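Local coordinates for type II restriction enzyme AgeI (Thalassobius gelatinovorus, PDB 5DWA), which cuts double-stranded DNA at the sequence 5'-ACCGGT-3' after the first A, leaving 5'-phosphate ends, and dimerizes to do so, at residues F32-N37 / I74-I80; R103-L108 / G264-T270; G112-L118 / V141-K147. All blocks are in the same frame, centred on the assembly; numbering follows the deposited sequence.

Contact 1: residues F32-N37 / I74-I80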
loop_
_atom_site.group_PDB
_atom_site.type_symbol
_atom_site.label_atom_id
_atom_site.label_comp_id
_atom_site.label_asym_id
_atom_site.label_seq_id
_atom_site.Cartn_x
_atom_site.Cartn_y
_atom_site.Cartn_z
ATOM N N PHE A 32 8.177 -6.057 27.123
ATOM C CA PHE A 32 7.560 -5.280 26.049
ATOM C C PHE A 32 6.368 -4.428 26.497
ATOM O O PHE A 32 6.266 -3.267 26.118
ATOM C CB PHE A 32 7.143 -6.237 24.929
ATOM C CG PHE A 32 6.501 -5.574 23.736
ATOM C CD1 PHE A 32 7.068 -4.460 23.136
ATOM C CD2 PHE A 32 5.342 -6.112 23.188
ATOM C CE1 PHE A 32 6.479 -3.879 22.020
ATOM C CE2 PHE A 32 4.749 -5.542 22.074
ATOM C CZ PHE A 32 5.307 -4.427 21.492
ATOM N N VAL A 33 5.473 -4.996 27.303
ATOM C CA VAL A 33 4.272 -4.271 27.712
ATOM C C VAL A 33 4.575 -2.878 28.281
ATOM O O VAL A 33 3.955 -1.903 27.853
ATOM C CB VAL A 33 3.440 -5.077 28.738
ATOM C CG1 VAL A 33 2.375 -4.192 29.374
ATOM C CG2 VAL A 33 2.798 -6.286 28.067
ATOM N N PRO A 34 5.540 -2.762 29.217
ATOM C CA PRO A 34 5.769 -1.417 29.759
ATOM C C PRO A 34 6.349 -0.428 28.749
ATOM O O PRO A 34 6.397 0.767 29.034
ATOM C CB PRO A 34 6.773 -1.657 30.897
ATOM C CG PRO A 34 6.696 -3.100 31.203
ATOM C CD PRO A 34 6.383 -3.763 29.893
ATOM N N LEU A 35 6.779 -0.916 27.588
ATOM C CA LEU A 35 7.376 -0.053 26.577
ATOM C C LEU A 35 6.336 0.512 25.617
ATOM O O LEU A 35 6.586 1.521 24.953
ATOM C CB LEU A 35 8.437 -0.814 25.777
ATOM C CG LEU A 35 9.586 -1.449 26.559
ATOM C CD1 LEU A 35 10.568 -2.116 25.594
ATOM C CD2 LEU A 35 10.295 -0.407 27.416
ATOM N N VAL A 36 5.187 -0.157 25.530
ATOM C CA VAL A 36 4.188 0.152 24.504
ATOM C C VAL A 36 3.669 1.584 24.637
ATOM O O VAL A 36 3.473 2.282 23.641
ATOM C CB VAL A 36 3.008 -0.843 24.564
ATOM C CG1 VAL A 36 1.881 -0.429 23.620
ATOM C CG2 VAL A 36 3.486 -2.247 24.229
ATOM N N ASN A 37 3.480 2.023 25.877
ATOM C CA ASN A 37 2.972 3.362 26.144
ATOM C C ASN A 37 3.951 4.202 26.950
ATOM O O ASN A 37 3.557 5.195 27.559
ATOM C CB ASN A 37 1.633 3.286 26.884
ATOM C CG ASN A 37 0.589 2.483 26.127
ATOM O OD1 ASN A 37 0.083 2.923 25.096
ATOM N ND2 ASN A 37 0.256 1.307 26.643
ATOM N N ILE A 74 0.189 -8.283 21.454
ATOM C CA ILE A 74 0.363 -7.555 22.696
ATOM C C ILE A 74 0.226 -6.051 22.451
ATOM O O ILE A 74 -0.427 -5.346 23.215
ATOM C CB ILE A 74 1.725 -7.873 23.349
ATOM C CG1 ILE A 74 1.743 -9.328 23.830
ATOM C CG2 ILE A 74 1.990 -6.941 24.508
ATOM C CD1 ILE A 74 3.059 -9.776 24.430
ATOM N N TYR A 75 0.842 -5.562 21.375
ATOM C CA TYR A 75 0.758 -4.149 21.037
ATOM C C TYR A 75 -0.697 -3.723 20.825
ATOM O O TYR A 75 -1.151 -2.723 21.387
ATOM C CB TYR A 75 1.602 -3.857 19.791
ATOM C CG TYR A 75 1.752 -2.388 19.486
ATOM C CD1 TYR A 75 2.845 -1.678 19.967
ATOM C CD2 TYR A 75 0.814 -1.709 18.713
ATOM C CE1 TYR A 75 3.001 -0.336 19.705
ATOM C CE2 TYR A 75 0.964 -0.356 18.430
ATOM C CZ TYR A 75 2.065 0.324 18.932
ATOM O OH TYR A 75 2.251 1.664 18.684
ATOM N N ILE A 76 -1.427 -4.489 20.022
ATOM C CA ILE A 76 -2.837 -4.204 19.768
ATOM C C ILE A 76 -3.677 -4.189 21.055
ATOM O O ILE A 76 -4.578 -3.358 21.198
ATOM C CB ILE A 76 -3.423 -5.233 18.763
ATOM C CG1 ILE A 76 -2.773 -5.062 17.389
ATOM C CG2 ILE A 76 -4.943 -5.103 18.665
ATOM C CD1 ILE A 76 -2.930 -3.682 16.806
ATOM N N ARG A 77 -3.373 -5.085 21.993
ATOM C CA ARG A 77 -4.108 -5.151 23.256
ATOM C C ARG A 77 -3.779 -3.986 24.173
ATOM O O ARG A 77 -4.658 -3.427 24.836
ATOM C CB ARG A 77 -3.799 -6.458 23.985
ATOM C CG ARG A 77 -4.536 -6.590 25.328
ATOM C CD ARG A 77 -4.131 -7.833 26.103
ATOM N NE ARG A 77 -2.818 -7.704 26.730
ATOM C CZ ARG A 77 -1.838 -8.589 26.582
ATOM N NH1 ARG A 77 -2.024 -9.660 25.825
ATOM N NH2 ARG A 77 -0.674 -8.405 27.189
ATOM N N GLU A 78 -2.506 -3.616 24.201
ATOM C CA GLU A 78 -2.012 -2.703 25.223
ATOM C C GLU A 78 -1.958 -1.227 24.844
ATOM O O GLU A 78 -1.940 -0.366 25.719
ATOM C CB GLU A 78 -0.622 -3.152 25.667
ATOM C CG GLU A 78 -0.608 -4.526 26.303
ATOM C CD GLU A 78 -1.212 -4.514 27.698
ATOM O OE1 GLU A 78 -1.238 -3.431 28.318
ATOM O OE2 GLU A 78 -1.653 -5.581 28.163
ATOM N N LYS A 79 -1.923 -0.914 23.550
ATOM C CA LYS A 79 -1.748 0.476 23.139
ATOM C C LYS A 79 -2.909 1.370 23.598
ATOM O O LYS A 79 -4.071 1.080 23.335
ATOM C CB LYS A 79 -1.587 0.559 21.613
ATOM C CG LYS A 79 -1.119 1.914 21.124
ATOM C CD LYS A 79 0.329 2.168 21.527
ATOM C CE LYS A 79 0.872 3.486 20.996
ATOM N NZ LYS A 79 2.357 3.552 21.157
ATOM N N ILE A 80 -2.577 2.461 24.281
ATOM C CA ILE A 80 -3.587 3.368 24.820
ATOM C C ILE A 80 -3.595 4.718 24.100
ATOM O O ILE A 80 -2.549 5.238 23.721
ATOM C CB ILE A 80 -3.361 3.606 26.338
ATOM C CG1 ILE A 80 -3.383 2.275 27.089
ATOM C CG2 ILE A 80 -4.412 4.544 26.913
ATOM C CD1 ILE A 80 -4.660 1.496 26.905
#
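K79 NZ gives one firm hydrogen bond across the contact, to V36 O at 3.0 Å and nearly along the C=O axis. Weak ones go to Y75 OH and S43 OG, and Y75 OH has a stronger partner in S87. K79 CG stands anti to the backbone N (chi1 -168°) and the chain then bends at chi2. This brings K79 CD within 3.7 Å of V36 CG1 and turns NZ back to the V36 carbonyl. The flat amide of N37 bridges the backbone on both sides of K79, where the chain leaves the helix. N37 OD1 accepts the I80 N-H at 2.8 Å, in a nearly straight bond (167°). N37 ND2 gives to E78 O at 2.9 Å; that oxygen lies in the amide plane, but the donor sits above the plane of the E78 carbonyl. These two bonds fix the rotation of the amide. A leucine here would probably leave I80 N and E78 O without these partners and free the start of the loop after helix 63-78 to shift. The last turns of helices 22-36 and 63-78 pack here; the short segments 32-36 and 74-78 cross at -49°, axes 9.8 Å apart. F32 CD2 meets I74 CG2 at 3.7 Å, and F32 CZ comes to the edge of the Y75 ring. V33 and I74 cross at about a right angle, their CG2 methyls 3.7 Å apart. Within 74-80, R77 forms a side-on salt bridge to E78 OE2 through NE and NH2. Y75 and K79 also pack on phosphates of the bound DNA.

Contact 2: residues R103-L108 / G264-T270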
loop_
_atom_site.group_PDB
_atom_site.type_symbol
_atom_site.label_atom_id
_atom_site.label_comp_id
_atom_site.label_asym_id
_atom_site.label_seq_id
_atom_site.Cartn_x
_atom_site.Cartn_y
_atom_site.Cartn_z
ATOM N N ARG A 103 20.515 -5.879 15.290
ATOM C CA ARG A 103 20.960 -7.269 15.292
ATOM C C ARG A 103 22.231 -7.471 14.477
ATOM O O ARG A 103 23.126 -8.209 14.895
ATOM C CB ARG A 103 19.855 -8.192 14.763
ATOM C CG ARG A 103 20.216 -9.677 14.765
ATOM C CD ARG A 103 20.644 -10.140 13.379
ATOM N NE ARG A 103 20.941 -11.571 13.311
ATOM C CZ ARG A 103 22.163 -12.089 13.390
ATOM N NH1 ARG A 103 23.214 -11.295 13.555
ATOM N NH2 ARG A 103 22.336 -13.401 13.309
ATOM N N TYR A 104 22.308 -6.831 13.312
ATOM C CA TYR A 104 23.403 -7.104 12.395
ATOM C C TYR A 104 24.639 -6.230 12.505
ATOM O O TYR A 104 25.721 -6.695 12.167
ATOM C CB TYR A 104 22.873 -7.046 10.965
ATOM C CG TYR A 104 22.130 -8.302 10.599
ATOM C CD1 TYR A 104 22.780 -9.525 10.599
ATOM C CD2 TYR A 104 20.782 -8.273 10.265
ATOM C CE1 TYR A 104 22.118 -10.692 10.268
ATOM C CE2 TYR A 104 20.112 -9.436 9.926
ATOM C CZ TYR A 104 20.787 -10.643 9.928
ATOM O OH TYR A 104 20.136 -11.808 9.592
ATOM N N ASN A 105 24.510 -4.985 12.951
ATOM C CA ASN A 105 25.689 -4.121 12.968
ATOM C C ASN A 105 26.858 -4.632 13.816
ATOM O O ASN A 105 27.999 -4.484 13.393
ATOM C CB ASN A 105 25.315 -2.700 13.394
ATOM C CG ASN A 105 25.028 -1.809 12.193
ATOM O OD1 ASN A 105 25.127 -2.259 11.060
ATOM N ND2 ASN A 105 24.681 -0.554 12.434
ATOM N N PRO A 106 26.595 -5.244 14.989
ATOM C CA PRO A 106 27.755 -5.760 15.731
ATOM C C PRO A 106 28.574 -6.799 14.953
ATOM O O PRO A 106 29.805 -6.749 14.971
ATOM C CB PRO A 106 27.118 -6.390 16.974
ATOM C CG PRO A 106 25.861 -5.624 17.175
ATOM C CD PRO A 106 25.357 -5.326 15.787
ATOM N N VAL A 107 27.902 -7.722 14.276
ATOM C CA VAL A 107 28.584 -8.769 13.532
ATOM C C VAL A 107 29.226 -8.217 12.264
ATOM O O VAL A 107 30.340 -8.593 11.901
ATOM C CB VAL A 107 27.609 -9.914 13.180
ATOM C CG1 VAL A 107 28.282 -10.950 12.290
ATOM C CG2 VAL A 107 27.083 -10.555 14.455
ATOM N N LEU A 108 28.530 -7.303 11.598
ATOM C CA LEU A 108 29.031 -6.731 10.358
ATOM C C LEU A 108 30.232 -5.804 10.589
ATOM O O LEU A 108 31.095 -5.680 9.720
ATOM C CB LEU A 108 27.911 -5.986 9.637
ATOM C CG LEU A 108 26.834 -6.890 9.045
ATOM C CD1 LEU A 108 25.709 -6.043 8.496
ATOM C CD2 LEU A 108 27.439 -7.774 7.963
ATOM N N GLY A 264 21.419 -14.599 16.730
ATOM C CA GLY A 264 22.654 -15.315 16.465
ATOM C C GLY A 264 23.816 -14.372 16.202
ATOM O O GLY A 264 23.738 -13.176 16.492
ATOM N N GLN A 265 24.902 -14.920 15.662
ATOM C CA GLN A 265 26.048 -14.125 15.224
ATOM C C GLN A 265 26.083 -14.052 13.701
ATOM O O GLN A 265 25.269 -13.362 13.091
ATOM C CB GLN A 265 27.352 -14.713 15.760
ATOM C CG GLN A 265 27.566 -14.480 17.247
ATOM C CD GLN A 265 27.773 -13.016 17.579
ATOM O OE1 GLN A 265 28.765 -12.412 17.177
ATOM N NE2 GLN A 265 26.830 -12.435 18.309
ATOM N N ASP A 266 27.029 -14.760 13.089
ATOM C CA ASP A 266 27.085 -14.854 11.634
ATOM C C ASP A 266 25.950 -15.722 11.103
ATOM O O ASP A 266 25.575 -16.716 11.733
ATOM C CB ASP A 266 28.432 -15.428 11.183
ATOM C CG ASP A 266 29.593 -14.526 11.527
ATOM O OD1 ASP A 266 30.203 -13.962 10.596
ATOM O OD2 ASP A 266 29.894 -14.371 12.730
ATOM N N ASP A 267 25.393 -15.346 9.953
ATOM C CA ASP A 267 24.398 -16.180 9.286
ATOM C C ASP A 267 24.503 -16.033 7.770
ATOM O O ASP A 267 25.462 -15.449 7.266
ATOM C CB ASP A 267 22.977 -15.849 9.774
ATOM C CG ASP A 267 22.568 -14.403 9.513
ATOM O OD1 ASP A 267 23.302 -13.657 8.838
ATOM O OD2 ASP A 267 21.481 -14.007 9.983
ATOM N N GLU A 268 23.532 -16.574 7.043
ATOM C CA GLU A 268 23.570 -16.503 5.586
ATOM C C GLU A 268 23.587 -15.063 5.079
ATOM O O GLU A 268 24.216 -14.773 4.062
ATOM C CB GLU A 268 22.393 -17.261 4.982
ATOM C CG GLU A 268 22.539 -18.768 5.080
ATOM C CD GLU A 268 21.600 -19.498 4.148
ATOM O OE1 GLU A 268 20.371 -19.385 4.332
ATOM O OE2 GLU A 268 22.095 -20.176 3.223
ATOM N N PHE A 269 22.910 -14.164 5.787
ATOM C CA PHE A 269 22.875 -12.759 5.384
ATOM C C PHE A 269 24.247 -12.099 5.527
ATOM O O PHE A 269 24.732 -11.456 4.589
ATOM C CB PHE A 269 21.826 -11.987 6.192
ATOM C CG PHE A 269 21.813 -10.506 5.913
ATOM C CD1 PHE A 269 21.446 -10.027 4.665
ATOM C CD2 PHE A 269 22.176 -9.594 6.895
ATOM C CE1 PHE A 269 21.433 -8.664 4.402
ATOM C CE2 PHE A 269 22.168 -8.229 6.634
ATOM C CZ PHE A 269 21.788 -7.766 5.386
ATOM N N THR A 270 24.882 -12.267 6.685
ATOM C CA THR A 270 26.194 -11.659 6.900
ATOM C C THR A 270 27.242 -12.311 5.992
ATOM O O THR A 270 28.080 -11.620 5.418
ATOM C CB THR A 270 26.639 -11.740 8.374
ATOM O OG1 THR A 270 26.828 -13.107 8.766
ATOM C CG2 THR A 270 25.600 -11.092 9.269
HETATM O O HOH W 1 20.472 -15.222 12.068
#
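Y104 CG stands anti to its carbonyl carbon (chi1 -78°), and D267 CG lies between its own backbone N and carbonyl carbon (chi1 60°). These turns bring Y104 OH to the syn lone pair of D267 OD2, 2.6 Å away. Y104 OH also bonds Y240 OH. F269 turns an edge to the face of the Y104 ring in a T-shaped pair, planes at 59°. T270 CG2 touches Y104 CD1 at 3.5 Å. D267 and T270 form a capping box at the start of helix 268-277, with T270 N giving to D267 OD1 at 3.0 Å. R103 has two conformers; in one of them CD covers the opposite face of the Y104 ring, which is thus sandwiched, and NH1 and NH2 both reach Q265 O end-on, while NE bonds F262 O. There R103 NH2 and D267 OD2 make a long salt bridge (3.5 Å) with no N-H aimed at the oxygen. V107 packs against the loop, with CG2 on Q265 O and CG1 on the D266 carboxylate, which pairs with R110. The contact sets the start of helix 268-277 against helix 84-109; F269 also meets F238 on strand 236-239, and L108 and Y104 rest on strand 113-117.

Contact 3: residues G112-L118 / V141-K147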
loop_
_atom_site.group_PDB
_atom_site.type_symbol
_atom_site.label_atom_id
_atom_site.label_comp_id
_atom_site.label_asym_id
_atom_site.label_seq_id
_atom_site.Cartn_x
_atom_site.Cartn_y
_atom_site.Cartn_z
ATOM N N GLY A 112 33.967 -4.482 8.609
ATOM C CA GLY A 112 33.903 -3.121 8.102
ATOM C C GLY A 112 32.616 -2.771 7.373
ATOM O O GLY A 112 32.582 -1.846 6.559
ATOM N N ILE A 113 31.552 -3.507 7.670
ATOM C CA ILE A 113 30.261 -3.286 7.032
ATOM C C ILE A 113 29.303 -2.697 8.053
ATOM O O ILE A 113 29.334 -3.066 9.229
ATOM C CB ILE A 113 29.703 -4.591 6.436
ATOM C CG1 ILE A 113 30.670 -5.146 5.392
ATOM C CG2 ILE A 113 28.321 -4.375 5.803
ATOM C CD1 ILE A 113 30.470 -6.615 5.107
ATOM N N ARG A 114 28.461 -1.768 7.608
ATOM C CA ARG A 114 27.571 -1.054 8.506
ATOM C C ARG A 114 26.231 -0.755 7.862
ATOM O O ARG A 114 26.181 -0.307 6.717
ATOM C CB ARG A 114 28.223 0.252 8.972
ATOM C CG ARG A 114 27.410 1.009 10.022
ATOM C CD ARG A 114 28.109 2.301 10.429
ATOM N NE ARG A 114 28.221 3.240 9.319
ATOM C CZ ARG A 114 29.018 4.305 9.323
ATOM N NH1 ARG A 114 29.772 4.562 10.385
ATOM N NH2 ARG A 114 29.055 5.117 8.274
ATOM N N LEU A 115 25.162 -1.027 8.604
ATOM C CA LEU A 115 23.803 -0.685 8.205
ATOM C C LEU A 115 23.326 0.593 8.888
ATOM O O LEU A 115 23.629 0.841 10.052
ATOM C CB LEU A 115 22.847 -1.824 8.564
ATOM C CG LEU A 115 23.198 -3.235 8.080
ATOM C CD1 LEU A 115 22.126 -4.212 8.518
ATOM C CD2 LEU A 115 23.389 -3.297 6.563
ATOM N N THR A 116 22.522 1.371 8.177
ATOM C CA THR A 116 21.933 2.576 8.726
ATOM C C THR A 116 20.492 2.711 8.240
ATOM O O THR A 116 20.249 2.756 7.033
ATOM C CB THR A 116 22.722 3.825 8.315
ATOM O OG1 THR A 116 24.092 3.684 8.715
ATOM C CG2 THR A 116 22.126 5.065 8.966
ATOM N N ALA A 117 19.539 2.764 9.167
ATOM C CA ALA A 117 18.128 2.955 8.798
ATOM C C ALA A 117 17.927 4.370 8.278
ATOM O O ALA A 117 18.415 5.334 8.876
ATOM C CB ALA A 117 17.210 2.676 9.983
ATOM N N LEU A 118 17.233 4.497 7.150
ATOM C CA LEU A 118 17.089 5.806 6.520
ATOM C C LEU A 118 15.806 6.473 7.009
ATOM O O LEU A 118 14.802 6.553 6.302
ATOM C CB LEU A 118 17.118 5.683 4.994
ATOM C CG LEU A 118 18.424 5.103 4.442
ATOM C CD1 LEU A 118 18.373 4.977 2.929
ATOM C CD2 LEU A 118 19.596 5.979 4.870
ATOM N N VAL A 141 13.613 2.597 -0.553
ATOM C CA VAL A 141 14.673 1.760 -0.003
ATOM C C VAL A 141 14.812 2.196 1.445
ATOM O O VAL A 141 14.639 3.376 1.750
ATOM C CB VAL A 141 15.990 1.894 -0.801
ATOM C CG1 VAL A 141 16.519 3.319 -0.763
ATOM C CG2 VAL A 141 17.022 0.901 -0.299
ATOM N N ASP A 142 15.088 1.256 2.344
ATOM C CA ASP A 142 14.902 1.522 3.770
ATOM C C ASP A 142 16.173 1.659 4.600
ATOM O O ASP A 142 16.259 2.528 5.459
ATOM C CB ASP A 142 14.018 0.417 4.355
ATOM C CG ASP A 142 12.742 0.248 3.572
ATOM O OD1 ASP A 142 12.059 1.267 3.349
ATOM O OD2 ASP A 142 12.443 -0.882 3.146
ATOM N N VAL A 143 17.135 0.782 4.365
ATOM C CA VAL A 143 18.342 0.754 5.177
ATOM C C VAL A 143 19.542 0.772 4.232
ATOM O O VAL A 143 19.597 0.002 3.274
ATOM C CB VAL A 143 18.380 -0.494 6.090
ATOM C CG1 VAL A 143 19.645 -0.521 6.925
ATOM C CG2 VAL A 143 17.117 -0.600 6.968
ATOM N N MET A 144 20.501 1.658 4.459
ATOM C CA MET A 144 21.642 1.669 3.554
ATOM C C MET A 144 22.738 0.748 4.079
ATOM O O MET A 144 22.820 0.483 5.281
ATOM C CB MET A 144 22.149 3.102 3.320
ATOM C CG MET A 144 23.067 3.683 4.357
ATOM S SD MET A 144 23.806 5.235 3.763
ATOM C CE MET A 144 24.005 6.052 5.335
ATOM N N ILE A 145 23.523 0.208 3.150
ATOM C CA ILE A 145 24.650 -0.653 3.474
ATOM C C ILE A 145 25.912 0.076 3.058
ATOM O O ILE A 145 25.985 0.576 1.930
ATOM C CB ILE A 145 24.586 -2.016 2.758
ATOM C CG1 ILE A 145 23.192 -2.646 2.875
ATOM C CG2 ILE A 145 25.672 -2.953 3.298
ATOM C CD1 ILE A 145 22.996 -3.826 1.927
ATOM N N GLU A 146 26.880 0.137 3.972
ATOM C CA GLU A 146 28.158 0.800 3.719
ATOM C C GLU A 146 29.318 -0.122 4.039
ATOM O O GLU A 146 29.199 -1.020 4.872
ATOM C CB GLU A 146 28.278 2.077 4.544
ATOM C CG GLU A 146 27.318 3.182 4.154
ATOM C CD GLU A 146 27.411 4.368 5.087
ATOM O OE1 GLU A 146 27.195 4.190 6.305
ATOM O OE2 GLU A 146 27.721 5.480 4.610
ATOM N N LYS A 147 30.450 0.130 3.390
ATOM C CA LYS A 147 31.657 -0.655 3.593
ATOM C C LYS A 147 32.826 0.291 3.804
ATOM O O LYS A 147 33.039 1.197 3.006
ATOM C CB LYS A 147 31.911 -1.566 2.394
ATOM C CG LYS A 147 33.296 -2.196 2.342
ATOM C CD LYS A 147 33.386 -3.430 3.216
ATOM C CE LYS A 147 34.715 -4.146 3.019
ATOM N NZ LYS A 147 34.713 -5.482 3.676
HETATM O O HOH W 2 25.544 2.288 6.930
#
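L115 lies beside I145 and V143 at the apolar centre. L115 CD2 touches I145 CG1 at 3.8 Å, and L115 CB touches V143 CG1 at 3.8 Å. I113 CG2 adds to the same face, 3.9 Å from I145 CG2. On the other face T116 and M144 run alongside each other, and T116 CB meets M144 CE at 3.9 Å. L118 lies across M144, with its CD2 near M144 CB. Between the faces the strands run antiparallel at 158°. R114-E146 and T116-M144 are hydrogen-bonded pairs, and I113-K147, L115-I145 and A117-V143 are non-hydrogen-bonded pairs. L118 N adds a bond to D142 O at 2.8 Å. The polar edge is carried by R114 and E146. R114 runs extended from the strand (chi1 -175°) and bends at chi3, so that NH2 meets E146 OE1 at 2.9 Å and 163°, in a salt bridge. The oxygen lies in the guanidinium plane, yet the donor stands above the carboxylate plane. The NE bond to the same oxygen is weak. A water gives to E146 OE1 at 2.6 Å and to R114 O, and accepts from T116 OG1. R114 NH2 also pairs with D155 and NH1 with E157, the guanidinium makes a cation-pi contact with F159, and E146 pairs with R129. Strand 113-117 is one edge strand of the mixed sheet within this chain of the PD-(D/E)XK nuclease, next to 143-148. D142 and V143 form a classic bulge against I165 on strand 159-168, helix 84-109 covers the L115 face, and helix 123-130 packs on L118 and M144.

From the N terminus, contact 1 comes first, closing a mostly helical loop between the ends of helices 22-36 and 63-78. It is complete before the others begin, and its nearest atoms stay about 15 Å from contact 2 and 17 Å from contact 3. Helix 84-109 follows and opens contact 2, which closes near the C terminus, at the loop and first turn of helix 268-277. Contact 3 opens and closes within that long loop, joining strands 113-117 and 143-148. Contacts 2 and 3 touch: a Schellman motif at G112 links the helix end to the strand, and N105 OD1 probably bonds L115 N. The C-terminal helix, helix 84-109 and the sheet edge are thus tied together.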